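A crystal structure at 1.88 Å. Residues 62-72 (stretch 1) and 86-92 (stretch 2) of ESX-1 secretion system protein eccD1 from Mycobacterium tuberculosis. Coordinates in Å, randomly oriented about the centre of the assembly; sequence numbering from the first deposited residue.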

ATOM      1  N   ALA A  62      13.549  -1.013   5.392  1.00 18.34           N
ATOM      2  CA  ALA A  62      12.879  -2.120   6.100  1.00 17.02           C
ATOM      3  C   ALA A  62      12.116  -1.514   7.257  1.00 16.13           C
ATOM      4  O   ALA A  62      12.340  -0.351   7.618  1.00 15.65           O
ATOM      5  N   PHE A  63      11.192  -2.301   7.802  1.00 15.72           N
ATOM      6  CA  PHE A  63      10.496  -1.947   9.031  1.00 15.85           C
ATOM      7  C   PHE A  63      11.309  -2.440  10.221  1.00 15.79           C
ATOM      8  O   PHE A  63      12.025  -3.450  10.127  1.00 16.56           O
ATOM      9  N   ALA A  64      11.209  -1.712  11.319  1.00 15.76           N
ATOM     10  CA  ALA A  64      11.854  -2.110  12.553  1.00 15.89           C
ATOM     11  C   ALA A  64      11.016  -1.660  13.724  1.00 16.49           C
ATOM     12  O   ALA A  64      10.388  -0.591  13.702  1.00 16.97           O
ATOM     13  N   ARG A  65      10.997  -2.468  14.766  1.00 17.06           N
ATOM     14  CA  ARG A  65      10.479  -1.995  16.036  1.00 18.37           C
ATOM     15  C   ARG A  65      11.428  -0.909  16.546  1.00 18.80           C
ATOM     16  O   ARG A  65      12.623  -0.993  16.297  1.00 18.43           O
ATOM     17  N   PRO A  66      10.905   0.133  17.218  1.00 20.23           N
ATOM     18  CA  PRO A  66      11.798   1.261  17.534  1.00 21.35           C
ATOM     19  C   PRO A  66      13.088   0.884  18.244  1.00 22.21           C
ATOM     20  O   PRO A  66      13.051   0.239  19.291  1.00 22.99           O
ATOM     21  N   GLY A  67      14.228   1.273  17.660  1.00 22.28           N
ATOM     22  CA  GLY A  67      15.528   1.029  18.270  1.00 23.37           C
ATOM     23  C   GLY A  67      16.075  -0.386  18.085  1.00 22.99           C
ATOM     24  O   GLY A  67      17.132  -0.710  18.592  1.00 23.79           O
ATOM     25  N   SER A  68      15.377  -1.242  17.359  1.00 21.42           N
ATOM     26  CA  SER A  68      15.791  -2.647  17.215  1.00 21.54           C
ATOM     27  C   SER A  68      16.299  -2.972  15.803  1.00 20.57           C
ATOM     28  O   SER A  68      16.006  -2.241  14.863  1.00 19.80           O
ATOM     29  N   PRO A  69      16.995  -4.115  15.629  1.00 21.05           N
ATOM     30  CA  PRO A  69      17.422  -4.447  14.270  1.00 21.06           C
ATOM     31  C   PRO A  69      16.200  -4.647  13.361  1.00 20.33           C
ATOM     32  O   PRO A  69      15.145  -4.988  13.857  1.00 19.52           O
ATOM     33  N   PRO A  70      16.349  -4.407  12.050  1.00 20.39           N
ATOM     34  CA  PRO A  70      15.211  -4.445  11.154  1.00 19.55           C
ATOM     35  C   PRO A  70      14.653  -5.837  10.909  1.00 19.90           C
ATOM     36  O   PRO A  70      15.389  -6.829  10.829  1.00 20.45           O
ATOM     37  N   LEU A  71      13.340  -5.886  10.772  1.00 19.42           N
ATOM     38  CA  LEU A  71      12.643  -7.098  10.379  1.00 20.20           C
ATOM     39  C   LEU A  71      13.066  -7.562   9.001  1.00 21.37           C
ATOM     40  O   LEU A  71      13.269  -6.760   8.098  1.00 20.68           O
ATOM     41  N   LYS A  72      13.169  -8.882   8.857  1.00 23.27           N
ATOM     42  CA  LYS A  72      13.454  -9.523   7.560  1.00 24.42           C
ATOM     43  C   LYS A  72      12.390  -9.187   6.515  1.00 21.76           C
ATOM     44  O   LYS A  72      11.178  -9.415   6.713  1.00 20.52           O
ATOM     45  N   SER A  86       0.868  -2.068  16.867  1.00 20.88           N
ATOM     46  CA  SER A  86       2.311  -2.061  17.092  1.00 20.69           C
ATOM     47  C   SER A  86       2.947  -0.814  16.487  1.00 19.24           C
ATOM     48  O   SER A  86       2.573  -0.390  15.376  1.00 17.52           O
ATOM     49  N   LEU A  87       3.944  -0.272  17.195  1.00 20.16           N
ATOM     50  CA  LEU A  87       4.765   0.815  16.676  1.00 19.64           C
ATOM     51  C   LEU A  87       5.897   0.204  15.845  1.00 18.13           C
ATOM     52  O   LEU A  87       6.641  -0.668  16.320  1.00 19.05           O
ATOM     53  N   LEU A  88       6.022   0.708  14.629  1.00 16.56           N
ATOM     54  CA  LEU A  88       7.165   0.451  13.787  1.00 15.99           C
ATOM     55  C   LEU A  88       7.865   1.725  13.332  1.00 16.27           C
ATOM     56  O   LEU A  88       7.306   2.837  13.374  1.00 16.93           O
ATOM     57  N   THR A  89       9.115   1.554  12.901  1.00 16.54           N
ATOM     58  CA  THR A  89       9.877   2.639  12.278  1.00 17.45           C
ATOM     59  C   THR A  89      10.299   2.194  10.872  1.00 17.24           C
ATOM     60  O   THR A  89      10.205   1.012  10.542  1.00 16.93           O
ATOM     61  N   LEU A  90      10.729   3.145  10.044  1.00 18.42           N
ATOM     62  CA  LEU A  90      11.318   2.836   8.751  1.00 19.62           C
ATOM     63  C   LEU A  90      12.814   3.105   8.852  1.00 20.97           C
ATOM     64  O   LEU A  90      13.227   4.169   9.301  1.00 22.06           O
ATOM     65  N   VAL A  91      13.619   2.118   8.457  1.00 21.74           N
ATOM     66  CA  VAL A  91      15.072   2.210   8.590  1.00 23.67           C
ATOM     67  C   VAL A  91      15.746   1.788   7.291  1.00 25.78           C
ATOM     68  O   VAL A  91      15.227   0.946   6.586  1.00 25.46           O
ATOM     69  N   SER A  92      16.904   2.377   6.988  1.00 28.28           N
ATOM     70  CA  SER A  92      17.667   1.986   5.793  1.00 31.46           C
ATOM     71  C   SER A  92      19.154   2.067   6.043  1.00 34.27           C
ATOM     72  O   SER A  92      19.971   1.860   5.153  1.00 37.66           O
ATOM     73  OXT SER A  92      19.548   2.364   7.167  1.00 34.84           O
TER

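The contact is built on a short antiparallel pairing in which Ala62, Phe63 and Ala64 lie opposite Val91, Leu90 and Thr89. Backbone bonds close two rings: Ala62 N to Val91 O at 2.8 Å with Val91 N to Ala62 O at 2.9 Å, and Ala64 N to Thr89 O at 3.0 Å with Thr89 N to Ala64 O at 2.6 Å. This register fixes the side-chain pattern. Phe63 and Leu90 share one face of the sheet, while Ala62, Ala64, Thr89 and Val91 share the other.

On the Phe63 face the packing is aromatic against branched aliphatic. Phe63 takes chi1 m (-65°) with chi2 at -80°, and its ring lies obliquely to its neighbours: Phe63 CE1 comes within 3.9 Å of Leu90 CD2, and Phe63 CD1 within 4.2 Å of Leu88 CD1. Leu90, directly across at a non-hydrogen-bonded pair, adopts m,t (-78°, 163°), which carries its end closer to stretch 1 than its CA-to-CB bond alone would suggest. Leu88 is also m,t (-64°, 176°), the common leucine conformation, and both of its methyls are used. Leu88 CD1 meets the ring of Phe63, whereas Leu88 CD2 lies 3.9 Å from Arg65 CG and 4.4 Å from Leu71 CD1. Leu71, again m,t, starts sideways and reaches in with its tip; its backbone is held to the strand by Leu71 N to Phe63 O at 2.8 Å.

The other face follows a different rule: small residues on stretch 1 receive beta-branched ones on stretch 2. Val91, at chi1 -63°, places Val91 CG2 over the first strand, 3.9 Å from Ala64 CB and 4.5 Å from Ala62 CB. Val91 CG2 also meets Pro70 CB at 3.8 Å, so a proline from the following loop helps cover the valine.

Thr89 is the polar member of this face. The p rotamer (59°) sets Thr89 OG1 near stretch 1, where it donates to Ala64 O at 3.0 Å; that carbonyl thus accepts from both the side chain and the backbone nitrogen of one residue. Thr89 OG1 also accepts from water 2 at 2.8 Å, and the water in turn accepts from Gly67 N at 3.0 Å. Hydroxyl and water together tie the strand to the type II turn from Arg65 to Ser68, whose closing bond runs from Ser68 N to Arg65 O at 3.0 Å. Gly67 has phi 80°, a value that favours glycine. With the hydroxyl so engaged, Thr89 CG2 faces Pro66, 4.1 Å from Pro66 CG. The C-gamma exo ring of Pro66 also packs on Leu87, Pro66 CG to Leu87 CB at 4.1 Å.

Arg65 points away at CA-to-CB, and its extended m,t,t chain (chi4 90°) runs past Leu88 before its guanidinium reaches water. Water 1 accepts from Arg65 NH2 at 3.2 Å and donates to Ser86 OG at 2.6 Å, a solvent bridge between side chains that do not touch directly.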

ATOM      1  CB  ALA A  62      13.877  -3.150   6.593  1.00 17.47           C
ATOM      2  CB  PHE A  63       9.149  -2.609   9.109  1.00 16.34           C
ATOM      3  CG  PHE A  63       8.184  -2.154   8.051  1.00 17.32           C
ATOM      4  CD1 PHE A  63       7.502  -0.954   8.188  1.00 17.98           C
ATOM      5  CD2 PHE A  63       7.947  -2.927   6.920  1.00 18.03           C
ATOM      6  CE1 PHE A  63       6.587  -0.545   7.227  1.00 18.82           C
ATOM      7  CE2 PHE A  63       7.033  -2.511   5.951  1.00 19.05           C
ATOM      8  CZ  PHE A  63       6.347  -1.317   6.117  1.00 19.16           C
ATOM      9  CB  ALA A  64      13.244  -1.506  12.655  1.00 16.15           C
ATOM     10  CB  ARG A  65      10.360  -3.144  17.020  1.00 19.49           C
ATOM     11  CG  ARG A  65       9.165  -4.019  16.696  1.00 20.04           C
ATOM     12  CD  ARG A  65       8.925  -5.022  17.798  1.00 21.84           C
ATOM     13  NE  ARG A  65       7.881  -5.981  17.484  1.00 22.85           N
ATOM     14  CZ  ARG A  65       8.054  -7.153  16.876  1.00 23.15           C
ATOM     15  NH1 ARG A  65       9.257  -7.561  16.477  1.00 22.25           N
ATOM     16  NH2 ARG A  65       6.991  -7.940  16.691  1.00 24.75           N
ATOM     17  CB  PRO A  66      10.930   2.153  18.434  1.00 23.15           C
ATOM     18  CG  PRO A  66       9.525   1.856  18.021  1.00 22.76           C
ATOM     19  CD  PRO A  66       9.528   0.392  17.686  1.00 21.47           C
ATOM     20  CB  SER A  68      14.596  -3.549  17.502  1.00 21.68           C
ATOM     21  OG  SER A  68      14.154  -3.382  18.832  1.00 23.38           O
ATOM     22  CB  PRO A  69      18.193  -5.747  14.454  1.00 22.36           C
ATOM     23  CG  PRO A  69      18.720  -5.658  15.837  1.00 23.50           C
ATOM     24  CD  PRO A  69      17.609  -5.014  16.626  1.00 22.63           C
ATOM     25  CB  PRO A  70      15.773  -3.873   9.842  1.00 19.96           C
ATOM     26  CG  PRO A  70      17.232  -4.111   9.900  1.00 21.50           C
ATOM     27  CD  PRO A  70      17.587  -3.999  11.366  1.00 21.68           C
ATOM     28  CB  LEU A  71      11.111  -6.887  10.400  1.00 19.80           C
ATOM     29  CG  LEU A  71      10.540  -6.316  11.710  1.00 19.78           C
ATOM     30  CD1 LEU A  71       9.021  -6.142  11.609  1.00 20.34           C
ATOM     31  CD2 LEU A  71      10.895  -7.239  12.859  1.00 21.20           C
ATOM     32  CB  LYS A  72      13.579 -11.049   7.717  1.00 27.11           C
ATOM     33  CG  LYS A  72      14.750 -11.486   8.583  1.00 31.33           C
ATOM     34  CD  LYS A  72      16.074 -11.364   7.841  1.00 34.52           C
ATOM     35  CE  LYS A  72      17.254 -11.360   8.794  1.00 39.04           C
ATOM     36  NZ  LYS A  72      17.540 -12.724   9.300  1.00 43.51           N
ATOM     37  CB  SER A  86       2.978  -3.281  16.438  1.00 21.01           C
ATOM     38  OG  SER A  86       2.752  -4.497  17.134  1.00 23.56           O
ATOM     39  CB  LEU A  87       5.437   1.643  17.792  1.00 22.75           C
ATOM     40  CG  LEU A  87       4.649   2.641  18.613  1.00 25.70           C
ATOM     41  CD1 LEU A  87       5.592   3.602  19.335  1.00 29.14           C
ATOM     42  CD2 LEU A  87       3.715   3.422  17.717  1.00 25.18           C
ATOM     43  CB  LEU A  88       6.721  -0.386  12.573  1.00 15.23           C
ATOM     44  CG  LEU A  88       6.203  -1.794  12.878  1.00 15.84           C
ATOM     45  CD1 LEU A  88       5.702  -2.519  11.613  1.00 16.37           C
ATOM     46  CD2 LEU A  88       7.247  -2.647  13.543  1.00 17.52           C
ATOM     47  CB  THR A  89      11.110   3.030  13.116  1.00 19.35           C
ATOM     48  OG1 THR A  89      11.972   1.891  13.279  1.00 19.50           O
ATOM     49  CG2 THR A  89      10.693   3.554  14.485  1.00 20.93           C
ATOM     50  CB  LEU A  90      10.699   3.678   7.641  1.00 21.25           C
ATOM     51  CG  LEU A  90       9.330   3.205   7.159  1.00 21.08           C
ATOM     52  CD1 LEU A  90       8.668   4.338   6.380  1.00 23.81           C
ATOM     53  CD2 LEU A  90       9.507   1.943   6.308  1.00 21.67           C
ATOM     54  CB  VAL A  91      15.599   1.347   9.773  1.00 24.11           C
ATOM     55  CG1 VAL A  91      15.029   1.871  11.090  1.00 23.49           C
ATOM     56  CG2 VAL A  91      15.256  -0.125   9.611  1.00 23.94           C
ATOM     57  CB  SER A  92      17.292   2.860   4.603  1.00 32.97           C
ATOM     58  OG  SER A  92      17.713   4.194   4.809  1.00 34.41           O
TER
HETATM   59  O   HOH W   1       4.340  -6.435  17.800  1.00 26.03           O
HETATM   60  O   HOH W   2      14.252   2.292  14.790  1.00 25.81           O